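Local atomic coordinates of hydrogenase maturation factor (Thermoanaerobacter tengcongensis, PDB entry 3VTI), a protein that probably carries a carbamoyl group received on sulphur from its partner HypF and dehydrates it with ATP into a nitrile for [NiFe]-hydrogenase maturation. Residues 139-144 / 282-287; 220-225 / 290-295. One frame throughout, in Å; residues are numbered along the deposited sequence.

Interaction 1: 139-144 / 282-287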
loop_
_atom_site.group_PDB
_atom_site.type_symbol
_atom_site.label_atom_id
_atom_site.label_comp_id
_atom_site.label_asym_id
_atom_site.label_seq_id
_atom_site.Cartn_x
_atom_site.Cartn_y
_atom_site.Cartn_z
ATOM N N LYS C 139 -3.690 -30.056 -6.906
ATOM C CA LYS C 139 -4.200 -31.004 -7.906
ATOM C C LYS C 139 -4.173 -32.472 -7.464
ATOM O O LYS C 139 -4.625 -33.346 -8.200
ATOM C CB LYS C 139 -3.413 -30.857 -9.211
ATOM C CG LYS C 139 -3.928 -29.747 -10.115
ATOM C CD LYS C 139 -2.879 -29.297 -11.129
ATOM C CE LYS C 139 -1.872 -28.338 -10.482
ATOM N NZ LYS C 139 -0.670 -28.147 -11.346
ATOM N N ASN C 140 -3.652 -32.735 -6.265
ATOM C CA ASN C 140 -3.288 -34.097 -5.849
ATOM C C ASN C 140 -4.339 -34.880 -5.063
ATOM O O ASN C 140 -4.104 -36.027 -4.711
ATOM C CB ASN C 140 -1.964 -34.091 -5.061
ATOM C CG ASN C 140 -0.734 -33.971 -5.962
ATOM O OD1 ASN C 140 -0.844 -33.926 -7.190
ATOM N ND2 ASN C 140 0.445 -33.925 -5.348
ATOM N N ALA C 141 -5.486 -34.274 -4.782
ATOM C CA ALA C 141 -6.529 -34.977 -4.054
ATOM C C ALA C 141 -7.253 -36.012 -4.937
ATOM O O ALA C 141 -7.687 -35.700 -6.050
ATOM C CB ALA C 141 -7.507 -33.990 -3.440
ATOM N N LYS C 142 -7.342 -37.244 -4.428
ATOM C CA LYS C 142 -8.111 -38.335 -5.044
ATOM C C LYS C 142 -9.257 -38.752 -4.111
ATOM O O LYS C 142 -9.129 -38.625 -2.894
ATOM C CB LYS C 142 -7.227 -39.570 -5.314
ATOM C CG LYS C 142 -5.928 -39.346 -6.090
ATOM C CD LYS C 142 -6.153 -38.969 -7.551
ATOM C CE LYS C 142 -4.820 -38.807 -8.286
ATOM N NZ LYS C 142 -4.880 -37.819 -9.414
ATOM N N PRO C 143 -10.381 -39.255 -4.669
ATOM C CA PRO C 143 -11.470 -39.757 -3.819
ATOM C C PRO C 143 -10.995 -40.858 -2.866
ATOM O O PRO C 143 -10.299 -41.785 -3.286
ATOM C CB PRO C 143 -12.466 -40.328 -4.828
ATOM C CG PRO C 143 -12.199 -39.589 -6.081
ATOM C CD PRO C 143 -10.723 -39.356 -6.102
ATOM N N GLY C 144 -11.359 -40.742 -1.594
ATOM C CA GLY C 144 -10.881 -41.665 -0.570
ATOM C C GLY C 144 -9.890 -41.030 0.393
ATOM O O GLY C 144 -9.646 -41.562 1.479
ATOM N N GLY C 282 -13.075 -34.289 7.356
ATOM C CA GLY C 282 -13.824 -34.726 6.195
ATOM C C GLY C 282 -13.143 -35.736 5.299
ATOM O O GLY C 282 -12.146 -36.357 5.679
ATOM N N GLU C 283 -13.706 -35.888 4.099
ATOM C CA GLU C 283 -13.295 -36.896 3.123
ATOM C C GLU C 283 -13.472 -36.339 1.708
ATOM O O GLU C 283 -14.426 -35.616 1.430
ATOM C CB GLU C 283 -14.121 -38.193 3.293
ATOM C CG GLU C 283 -13.529 -39.411 2.586
ATOM C CD GLU C 283 -14.382 -40.682 2.696
ATOM O OE1 GLU C 283 -15.532 -40.694 2.195
ATOM O OE2 GLU C 283 -13.885 -41.690 3.254
ATOM N N VAL C 284 -12.541 -36.691 0.825
ATOM C CA VAL C 284 -12.589 -36.314 -0.581
ATOM C C VAL C 284 -13.570 -37.216 -1.354
ATOM O O VAL C 284 -13.417 -38.442 -1.394
ATOM C CB VAL C 284 -11.182 -36.375 -1.208
ATOM C CG1 VAL C 284 -11.237 -36.108 -2.698
ATOM C CG2 VAL C 284 -10.254 -35.387 -0.523
ATOM N N ASN C 285 -14.566 -36.579 -1.966
ATOM C CA ASN C 285 -15.671 -37.243 -2.653
ATOM C C ASN C 285 -15.394 -37.543 -4.110
ATOM O O ASN C 285 -14.395 -37.105 -4.679
ATOM C CB ASN C 285 -16.926 -36.361 -2.610
ATOM C CG ASN C 285 -17.676 -36.454 -1.301
ATOM O OD1 ASN C 285 -17.349 -37.261 -0.422
ATOM N ND2 ASN C 285 -18.711 -35.630 -1.167
ATOM N N ASP C 286 -16.322 -38.292 -4.694
ATOM C CA ASP C 286 -16.393 -38.568 -6.119
ATOM C C ASP C 286 -17.135 -37.397 -6.765
ATOM O O ASP C 286 -16.881 -37.043 -7.921
ATOM C CB ASP C 286 -17.185 -39.877 -6.338
ATOM C CG ASP C 286 -16.792 -40.609 -7.618
ATOM O OD1 ASP C 286 -15.651 -40.441 -8.102
ATOM O OD2 ASP C 286 -17.626 -41.377 -8.139
ATOM N N SER C 287 -18.066 -36.818 -6.001
ATOM C CA SER C 287 -18.892 -35.708 -6.444
ATOM C C SER C 287 -17.993 -34.511 -6.625
ATOM O O SER C 287 -17.033 -34.338 -5.872
ATOM C CB SER C 287 -19.943 -35.385 -5.382
ATOM O OG SER C 287 -19.340 -34.951 -4.170
#
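The carbonyl group of Val-284 and the peptide N-H of Gly-144 are the flat groups that bond across this contact, and Gly-144 N reaches the carbonyl from a little outside its plane, tilted 21° from it. The bond is sound nonetheless, with Gly-144 N 3.1 Å from Val-284 O and an N-H...O angle of 163°. The same oxygen also receives a CA-H...O contact, from Pro-143 CA at 3.4 Å. A second carbonyl, that of Lys-142, meets a methyl group instead, Val-284 CG1 lying 3.3 Å from Lys-142 O. The valine torsion accounts for this, since CG1 is anti to the backbone N (chi1 175°). The other branch, CG2, approaches Ala-141 CB at 4.2 Å, which gives the contact its apolar part. The pyrrolidine ring of Pro-143 brings CG to 3.6 Å from Asn-285 O, and the same CG is 4.1 Å from Asp-286 OD1, in van der Waals contact. On the strand side, Asn-285 ND2 donates to Ser-287 OG at 3.1 Å and ties down the turn that follows. Val-218 touches the side chains of Ala-141, Pro-143 and Val-284, and the backbone of Val-284 also bonds to Asp-145, so the link continues into the antiparallel pairing of strands 146-149 and 279-285. Gly-144 has a positive phi, at which a CB would press on the preceding carbonyl oxygen. The chemistry is that of a joint in which one backbone N-H...O bond sits beside van der Waals packing of Val-284 and Pro-143, a glycine shaping the approach.

Interaction 2: 220-225 / 290-295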
loop_
_atom_site.group_PDB
_atom_site.type_symbol
_atom_site.label_atom_id
_atom_site.label_comp_id
_atom_site.label_asym_id
_atom_site.label_seq_id
_atom_site.Cartn_x
_atom_site.Cartn_y
_atom_site.Cartn_z
ATOM N N ILE C 220 -15.559 -32.613 -1.761
ATOM C CA ILE C 220 -15.124 -32.747 -0.369
ATOM C C ILE C 220 -16.306 -32.679 0.592
ATOM O O ILE C 220 -17.143 -31.766 0.515
ATOM C CB ILE C 220 -14.043 -31.697 0.035
ATOM C CG1 ILE C 220 -12.814 -31.818 -0.873
ATOM C CG2 ILE C 220 -13.612 -31.910 1.488
ATOM C CD1 ILE C 220 -11.655 -30.923 -0.503
ATOM N N LYS C 221 -16.347 -33.650 1.483
ATOM C CA LYS C 221 -17.335 -33.680 2.509
ATOM C C LYS C 221 -16.724 -33.461 3.859
ATOM O O LYS C 221 -15.841 -34.164 4.265
ATOM C CB LYS C 221 -18.074 -35.000 2.485
ATOM C CG LYS C 221 -19.199 -35.073 3.470
ATOM C CD LYS C 221 -20.184 -36.131 3.077
ATOM C CE LYS C 221 -21.146 -35.649 2.027
ATOM N NZ LYS C 221 -22.518 -35.564 2.541
ATOM N N ILE C 222 -17.220 -32.461 4.550
ATOM C CA ILE C 222 -16.808 -32.209 5.928
ATOM C C ILE C 222 -17.933 -32.423 6.954
ATOM O O ILE C 222 -19.120 -32.505 6.609
ATOM C CB ILE C 222 -16.132 -30.826 6.107
ATOM C CG1 ILE C 222 -17.107 -29.685 5.798
ATOM C CG2 ILE C 222 -14.869 -30.742 5.252
ATOM C CD1 ILE C 222 -16.557 -28.286 6.090
ATOM N N TYR C 223 -17.540 -32.522 8.220
ATOM C CA TYR C 223 -18.466 -32.861 9.296
ATOM C C TYR C 223 -18.528 -31.757 10.341
ATOM O O TYR C 223 -17.524 -31.422 10.973
ATOM C CB TYR C 223 -18.116 -34.235 9.901
ATOM C CG TYR C 223 -18.283 -35.353 8.891
ATOM C CD1 TYR C 223 -19.488 -36.045 8.780
ATOM C CD2 TYR C 223 -17.251 -35.683 8.007
ATOM C CE1 TYR C 223 -19.655 -37.059 7.826
ATOM C CE2 TYR C 223 -17.405 -36.685 7.053
ATOM C CZ TYR C 223 -18.609 -37.370 6.969
ATOM O OH TYR C 223 -18.763 -38.358 6.027
ATOM N N GLU C 224 -19.720 -31.187 10.493
ATOM C CA GLU C 224 -19.971 -30.101 11.440
ATOM C C GLU C 224 -19.421 -30.369 12.843
ATOM O O GLU C 224 -18.659 -29.560 13.370
ATOM C CB GLU C 224 -21.473 -29.807 11.509
ATOM C CG GLU C 224 -21.846 -28.643 12.415
ATOM C CD GLU C 224 -23.336 -28.360 12.392
ATOM O OE1 GLU C 224 -24.136 -29.288 12.688
ATOM O OE2 GLU C 224 -23.700 -27.205 12.076
ATOM N N GLU C 225 -19.807 -31.505 13.422
ATOM C CA GLU C 225 -19.383 -31.913 14.768
ATOM C C GLU C 225 -17.872 -32.071 14.943
ATOM O O GLU C 225 -17.371 -32.036 16.067
ATOM C CB GLU C 225 -20.073 -33.220 15.187
ATOM C CG GLU C 225 -20.087 -34.314 14.117
ATOM C CD GLU C 225 -21.195 -34.101 13.082
ATOM O OE1 GLU C 225 -22.376 -34.070 13.490
ATOM O OE2 GLU C 225 -20.890 -33.948 11.873
ATOM N N VAL C 290 -18.788 -29.500 -2.799
ATOM C CA VAL C 290 -18.301 -29.248 -1.453
ATOM C C VAL C 290 -19.488 -29.226 -0.499
ATOM O O VAL C 290 -20.293 -28.291 -0.514
ATOM C CB VAL C 290 -17.482 -27.929 -1.360
ATOM C CG1 VAL C 290 -16.937 -27.719 0.064
ATOM C CG2 VAL C 290 -16.341 -27.938 -2.365
ATOM N N THR C 291 -19.579 -30.270 0.325
ATOM C CA THR C 291 -20.735 -30.498 1.188
ATOM C C THR C 291 -20.361 -30.627 2.665
ATOM O O THR C 291 -19.276 -31.090 3.006
ATOM C CB THR C 291 -21.504 -31.772 0.755
ATOM O OG1 THR C 291 -20.654 -32.920 0.880
ATOM C CG2 THR C 291 -21.996 -31.655 -0.692
ATOM N N ILE C 292 -21.276 -30.219 3.537
ATOM C CA ILE C 292 -21.096 -30.362 4.982
ATOM C C ILE C 292 -22.248 -31.149 5.610
ATOM O O ILE C 292 -23.420 -30.856 5.374
ATOM C CB ILE C 292 -20.913 -28.988 5.690
ATOM C CG1 ILE C 292 -20.713 -29.178 7.199
ATOM C CG2 ILE C 292 -22.078 -28.049 5.382
ATOM C CD1 ILE C 292 -20.371 -27.919 7.952
ATOM N N ASN C 293 -21.897 -32.155 6.401
ATOM C CA ASN C 293 -22.877 -32.966 7.111
ATOM C C ASN C 293 -23.058 -32.490 8.541
ATOM O O ASN C 293 -22.079 -32.296 9.264
ATOM C CB ASN C 293 -22.463 -34.442 7.114
ATOM C CG ASN C 293 -23.094 -35.236 5.985
ATOM O OD1 ASN C 293 -23.253 -34.743 4.869
ATOM N ND2 ASN C 293 -23.455 -36.482 6.274
ATOM N N THR C 294 -24.313 -32.300 8.940
ATOM C CA THR C 294 -24.646 -31.982 10.325
ATOM C C THR C 294 -24.843 -33.285 11.108
ATOM O O THR C 294 -24.701 -34.385 10.551
ATOM C CB THR C 294 -25.920 -31.105 10.431
ATOM O OG1 THR C 294 -27.075 -31.877 10.073
ATOM C CG2 THR C 294 -25.828 -29.875 9.528
ATOM N N ILE C 295 -25.154 -33.157 12.400
ATOM C CA ILE C 295 -25.529 -34.307 13.228
ATOM C C ILE C 295 -26.738 -35.039 12.627
ATOM O O ILE C 295 -27.706 -34.402 12.175
ATOM C CB ILE C 295 -25.803 -33.919 14.726
ATOM C CG1 ILE C 295 -26.801 -32.749 14.841
ATOM C CG2 ILE C 295 -24.504 -33.583 15.453
ATOM C CD1 ILE C 295 -27.393 -32.545 16.245
HETATM O O HOH W 1 -24.633 -37.303 3.151
#
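Parallel beta pairing joins Ile-220 to Tyr-223 with Val-290 to Asn-293, two neighbouring strands near one side of the seven-stranded mixed sheet, their directions 23° apart. Four backbone bonds prove the register: Thr-291 N to Ile-220 O, Ile-222 N to Thr-291 O, Asn-293 N to Ile-222 O at 2.8 Å, and Glu-224 N to Asn-293 O, which carries the ladder one residue past the strand. On one face Ile-220, Ile-222, Val-290 and Ile-292 are buried; Ile-222 CG1 touches Ile-292 CB at 3.9 Å. Helix 204-216 covers part of this face, the helix-on-sheet layering of the AIR synthase-related C-terminal domain. The other face carries Lys-221, Tyr-223, Thr-291 and Asn-293. The lysine leaves the backbone with CG anti to N (chi1 -176°), then bends at its last two torsions, and NZ ends 2.6 Å from Asn-293 OD1, lying 38° above the carbonyl plane. A water accepts from Lys-221 NZ at 2.8 Å and, weakly, from Asn-293 ND2, while Ser-299 OG on the next strand is a further partner of the amine. A methionine in place of Lys-221 would probably leave Asn-293 OD1 without its charged donor and the amide freer to turn. The Tyr-223 ring and the Asn-293 side chain run alongside one another in the same direction, the ring steeply inclined to the amide plane, with Tyr-223 CD1 3.8 Å from Asn-293 CB.

How the interactions relate
Following the chain, the loop 139-144 comes first and leads into strand 146-149; 220-225 follows after helix 204-216, then 282-287 and finally 290-295. Interaction 1 closes a long loop of 137 residues, and interaction 2 a shorter one of 64. The two cross rather than nest, because 220-225 lies inside the first loop and 290-295 beyond it. Strand 279-285 sits between 146-149 and 219-223 in the sheet, so the contacts are joined through it: Glu-283 O lies 2.7 Å from Lys-221 N, a probable hydrogen bond. Together they tie the loop entering strand 146-149 to the parallel pair further across the same sheet, their centres about 14 Å apart.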